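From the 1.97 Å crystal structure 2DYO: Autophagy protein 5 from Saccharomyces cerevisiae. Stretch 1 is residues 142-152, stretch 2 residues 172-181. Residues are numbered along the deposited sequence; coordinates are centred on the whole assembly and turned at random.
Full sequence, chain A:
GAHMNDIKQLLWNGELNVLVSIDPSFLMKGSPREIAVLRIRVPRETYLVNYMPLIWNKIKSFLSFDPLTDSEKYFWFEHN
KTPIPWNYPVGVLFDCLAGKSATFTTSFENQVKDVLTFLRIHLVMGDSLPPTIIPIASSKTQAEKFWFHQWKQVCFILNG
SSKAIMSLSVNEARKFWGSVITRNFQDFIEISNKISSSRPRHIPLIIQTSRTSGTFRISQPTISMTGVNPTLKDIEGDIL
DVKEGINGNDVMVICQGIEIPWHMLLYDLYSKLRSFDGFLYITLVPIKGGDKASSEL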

# COMPACT_ATOMS: atom_id res chain seq x y z
N GLN A 142 15.88 -3.14 3.80
CA GLN A 142 15.45 -2.34 2.65
C GLN A 142 14.09 -1.66 2.83
O GLN A 142 13.96 -0.45 2.61
N ALA A 143 13.08 -2.43 3.22
CA ALA A 143 11.74 -1.88 3.41
C ALA A 143 11.69 -0.89 4.58
O ALA A 143 11.19 0.22 4.44
N GLU A 144 12.22 -1.31 5.72
CA GLU A 144 12.24 -0.44 6.89
C GLU A 144 12.92 0.89 6.61
O GLU A 144 12.40 1.95 6.98
N LYS A 145 14.07 0.86 5.94
CA LYS A 145 14.79 2.08 5.63
C LYS A 145 13.95 3.01 4.75
O LYS A 145 13.86 4.21 5.01
N PHE A 146 13.35 2.45 3.71
CA PHE A 146 12.53 3.23 2.80
C PHE A 146 11.30 3.78 3.51
O PHE A 146 10.94 4.95 3.36
N TRP A 147 10.64 2.92 4.28
CA TRP A 147 9.43 3.28 5.01
C TRP A 147 9.68 4.37 6.05
O TRP A 147 8.89 5.32 6.17
N PHE A 148 10.77 4.26 6.80
CA PHE A 148 11.06 5.27 7.81
C PHE A 148 11.37 6.60 7.13
O PHE A 148 11.05 7.67 7.65
N HIS A 149 11.98 6.54 5.94
CA HIS A 149 12.30 7.75 5.19
C HIS A 149 11.00 8.39 4.70
O HIS A 149 10.92 9.61 4.51
N GLN A 150 9.98 7.57 4.49
CA GLN A 150 8.67 8.06 4.07
C GLN A 150 8.10 8.89 5.23
O GLN A 150 7.61 10.00 5.04
N TRP A 151 8.17 8.33 6.43
CA TRP A 151 7.65 9.02 7.60
C TRP A 151 8.42 10.28 7.96
O TRP A 151 7.86 11.21 8.52
N LYS A 152 9.71 10.30 7.64
CA LYS A 152 10.51 11.48 7.92
C LYS A 152 10.01 12.64 7.05
O LYS A 152 9.89 13.78 7.50
N GLU A 172 12.25 2.96 19.68
CA GLU A 172 10.87 3.38 19.45
C GLU A 172 10.60 3.29 17.94
O GLU A 172 9.54 2.82 17.52
N ALA A 173 11.57 3.72 17.15
CA ALA A 173 11.47 3.68 15.70
C ALA A 173 11.42 2.24 15.19
O ALA A 173 10.69 1.93 14.25
N ARG A 174 12.20 1.37 15.81
CA ARG A 174 12.23 -0.04 15.42
C ARG A 174 10.89 -0.67 15.75
O ARG A 174 10.38 -1.49 14.99
N LYS A 175 10.34 -0.27 16.89
CA LYS A 175 9.06 -0.78 17.36
C LYS A 175 7.95 -0.33 16.40
O LYS A 175 6.97 -1.04 16.18
N PHE A 176 8.11 0.87 15.85
CA PHE A 176 7.15 1.42 14.91
C PHE A 176 7.09 0.50 13.68
O PHE A 176 6.03 -0.00 13.33
N TRP A 177 8.25 0.25 13.06
CA TRP A 177 8.30 -0.63 11.90
C TRP A 177 7.84 -2.03 12.28
O TRP A 177 7.13 -2.69 11.53
N GLY A 178 8.26 -2.47 13.47
CA GLY A 178 7.90 -3.79 13.94
C GLY A 178 6.41 -4.06 13.95
O GLY A 178 5.97 -5.16 13.62
N SER A 179 5.63 -3.05 14.33
CA SER A 179 4.18 -3.19 14.39
C SER A 179 3.59 -3.53 13.02
O SER A 179 2.54 -4.15 12.93
N VAL A 180 4.26 -3.10 11.95
CA VAL A 180 3.79 -3.38 10.60
C VAL A 180 3.88 -4.88 10.28
O VAL A 180 3.02 -5.43 9.59
N ILE A 181 4.92 -5.52 10.79
CA ILE A 181 5.13 -6.95 10.56
C ILE A 181 4.24 -7.78 11.47
O ILE A 181 3.59 -8.73 11.03

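Two helices meet here at a steep angle, 111° between their N-to-C directions, with axes 10.7 Å apart at closest approach. That is a wide spacing, and aromatic rings fill it. The backbones come nearest at Glu144 and Trp177, whose CA atoms are 6.4 Å apart, and three large side chains, Trp177, Trp147 and Phe176, cover the most surface.

Trp177 contributes most. Its CA-to-CB bond points toward the first helix, and a t rotamer at chi1 with chi2 at -113° lays the indole along the backbone turn of Ala143 and Glu144. One face of the ring receives Glu144 CB, which sits 3.6 Å from the centroid of the five-membered ring and only 3° off its normal, an almost perfectly centred CH-pi contact. At the far end of the indole, Ala143 CB is 3.7 Å from Trp177 CH2. The first rule is plain: a broad flat ring lies well against a helix where a methylene and backbone sit under its face and a methyl meets its far rim.

Trp147 is the matching piece from the first helix. It is buried, its CA-to-CB bond points toward the second helix, and it is also t at chi1, with chi2 at 79°. Its indole reaches between Trp177 and Phe176: Trp147 CE3 is 3.3 Å from Trp177 CE3, which lies over one face of the Trp147 ring, while Trp147 CH2 is 3.1 Å from Phe176 CD2. Neither aromatic pair is a stack; the planes are inclined at 54° to Trp177 and 55° to Phe176, so the rings interlock obliquely. Val180, t at chi1, adds a lighter contact, its CG2 4.0 Å from Trp147 CZ2. The indole NE1 of Trp147 is hydrogen-bonded elsewhere in the structure.

Phe176, t at chi1 with chi2 at 24°, joins two turns of the first helix. One face of its ring takes Trp147 CH2, and its edge is directed at the face of Trp151, with Phe176 CZ 3.7 Å from Trp151 CE2. Trp151 adopts the m rotamer, unlike the t of Trp147 one turn earlier, yet both indoles meet the same phenylalanine.

A smaller contact is made by Phe148 and Ala173. Phe148, t at chi1, leaves its backbone sideways, but its end comes nearer and Phe148 CE2 reaches 3.7 Å from Ala173 CB.

No hydrogen bond joins the stretches directly. Instead, a water donates to both sides, 2.8 Å from its O to Glu144 OE2 and 3.0 Å from its O to Ala173 O. The extended Glu144 side chain, t at chi1 and chi2, thus serves twice: its CB packs on Trp177 while its carboxylate reaches the water. Within the second helix, Ser179, p at chi1, turns its hydroxyl back onto the backbone of its own helix, with OG donating to Phe176 O at 2.6 Å. The lesson is an aromatic interlock with one bridging water in place of a direct polar link.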

# COMPACT_ATOMS: atom_id res chain seq x y z
CB GLN A 142 15.41 -3.20 1.38
CG GLN A 142 14.81 -2.46 0.18
CD GLN A 142 14.71 -3.32 -1.06
OE1 GLN A 142 14.28 -4.47 -1.01
NE2 GLN A 142 15.09 -2.75 -2.20
CB ALA A 143 10.74 -3.00 3.63
CB GLU A 144 12.93 -1.14 8.07
CG GLU A 144 13.18 -0.22 9.26
CD GLU A 144 13.70 -0.97 10.47
OE1 GLU A 144 14.42 -1.98 10.29
OE2 GLU A 144 13.40 -0.54 11.61
CB LYS A 145 16.12 1.78 4.91
CG LYS A 145 17.22 1.24 5.83
CD LYS A 145 17.66 2.30 6.83
CE LYS A 145 18.80 1.78 7.71
NZ LYS A 145 19.20 2.81 8.72
CB PHE A 146 12.05 2.37 1.62
CG PHE A 146 11.22 3.12 0.62
CD1 PHE A 146 11.82 3.84 -0.40
CD2 PHE A 146 9.83 3.16 0.75
CE1 PHE A 146 11.06 4.59 -1.29
CE2 PHE A 146 9.06 3.90 -0.14
CZ PHE A 146 9.67 4.62 -1.16
CB TRP A 147 8.88 2.04 5.70
CG TRP A 147 7.68 2.29 6.54
CD1 TRP A 147 6.39 2.46 6.12
CD2 TRP A 147 7.64 2.36 7.97
NE1 TRP A 147 5.55 2.61 7.20
CE2 TRP A 147 6.30 2.56 8.35
CE3 TRP A 147 8.62 2.27 8.97
CZ2 TRP A 147 5.90 2.66 9.69
CZ3 TRP A 147 8.23 2.37 10.30
CH2 TRP A 147 6.88 2.57 10.64
CB PHE A 148 12.23 4.83 8.70
CG PHE A 148 12.50 5.76 9.84
CD1 PHE A 148 13.36 6.84 9.69
CD2 PHE A 148 11.83 5.61 11.05
CE1 PHE A 148 13.57 7.74 10.72
CE2 PHE A 148 12.02 6.51 12.09
CZ PHE A 148 12.89 7.58 11.93
CB HIS A 149 13.21 7.41 4.00
CG HIS A 149 13.76 8.62 3.31
ND1 HIS A 149 14.67 9.47 3.90
CD2 HIS A 149 13.48 9.16 2.09
CE1 HIS A 149 14.94 10.47 3.08
NE2 HIS A 149 14.23 10.30 1.98
CB GLN A 150 7.70 6.90 3.77
CG GLN A 150 7.89 6.19 2.43
CD GLN A 150 7.66 7.10 1.24
OE1 GLN A 150 8.54 7.88 0.86
NE2 GLN A 150 6.47 7.02 0.65
CB TRP A 151 7.57 8.08 8.80
CG TRP A 151 6.28 7.32 8.85
CD1 TRP A 151 6.07 6.04 8.43
CD2 TRP A 151 5.01 7.82 9.28
NE1 TRP A 151 4.74 5.71 8.58
CE2 TRP A 151 4.07 6.78 9.10
CE3 TRP A 151 4.57 9.05 9.81
CZ2 TRP A 151 2.71 6.94 9.42
CZ3 TRP A 151 3.23 9.20 10.14
CH2 TRP A 151 2.31 8.14 9.94
CB LYS A 152 11.99 11.20 7.65
CG LYS A 152 12.93 12.27 8.15
CD LYS A 152 14.40 11.93 7.85
CE LYS A 152 15.33 13.06 8.26
NZ LYS A 152 16.75 12.75 7.92
CB GLU A 172 10.68 4.81 19.95
CG GLU A 172 9.30 5.07 20.53
CD GLU A 172 9.27 6.28 21.45
OE1 GLU A 172 8.22 6.52 22.08
OE2 GLU A 172 10.30 7.00 21.55
CB ALA A 173 12.66 4.41 15.08
CB ARG A 174 13.34 -0.77 16.17
CG ARG A 174 14.60 0.03 16.25
CD ARG A 174 15.69 -0.53 15.39
NE ARG A 174 16.46 -1.55 16.10
CZ ARG A 174 17.76 -1.76 15.90
NH1 ARG A 174 18.42 -1.02 15.02
NH2 ARG A 174 18.40 -2.68 16.60
CB LYS A 175 8.79 -0.23 18.77
CG LYS A 175 7.53 -0.73 19.46
CD LYS A 175 7.34 0.01 20.78
CE LYS A 175 6.15 -0.51 21.57
NZ LYS A 175 5.97 0.25 22.84
CB PHE A 176 7.58 2.85 14.53
CG PHE A 176 6.52 3.63 13.78
CD1 PHE A 176 5.17 3.32 13.90
CD2 PHE A 176 6.89 4.70 12.96
CE1 PHE A 176 4.20 4.06 13.21
CE2 PHE A 176 5.94 5.45 12.27
CZ PHE A 176 4.59 5.13 12.40
CB TRP A 177 9.73 -0.72 11.35
CG TRP A 177 9.88 -1.80 10.29
CD1 TRP A 177 10.60 -2.95 10.39
CD2 TRP A 177 9.26 -1.82 9.00
NE1 TRP A 177 10.47 -3.69 9.23
CE2 TRP A 177 9.66 -3.01 8.37
CE3 TRP A 177 8.41 -0.93 8.32
CZ2 TRP A 177 9.23 -3.35 7.08
CZ3 TRP A 177 7.99 -1.27 7.04
CH2 TRP A 177 8.40 -2.47 6.43
CB SER A 179 3.54 -1.90 14.90
OG SER A 179 3.71 -0.85 13.97
CB VAL A 180 4.61 -2.62 9.54
CG1 VAL A 180 4.10 -2.96 8.14
CG2 VAL A 180 4.52 -1.11 9.79
CB ILE A 181 6.60 -7.36 10.81
CG1 ILE A 181 7.55 -6.47 10.00
CG2 ILE A 181 6.79 -8.82 10.44
CD1 ILE A 181 7.41 -6.61 8.50
O HOH W 1 12.30 1.99 11.74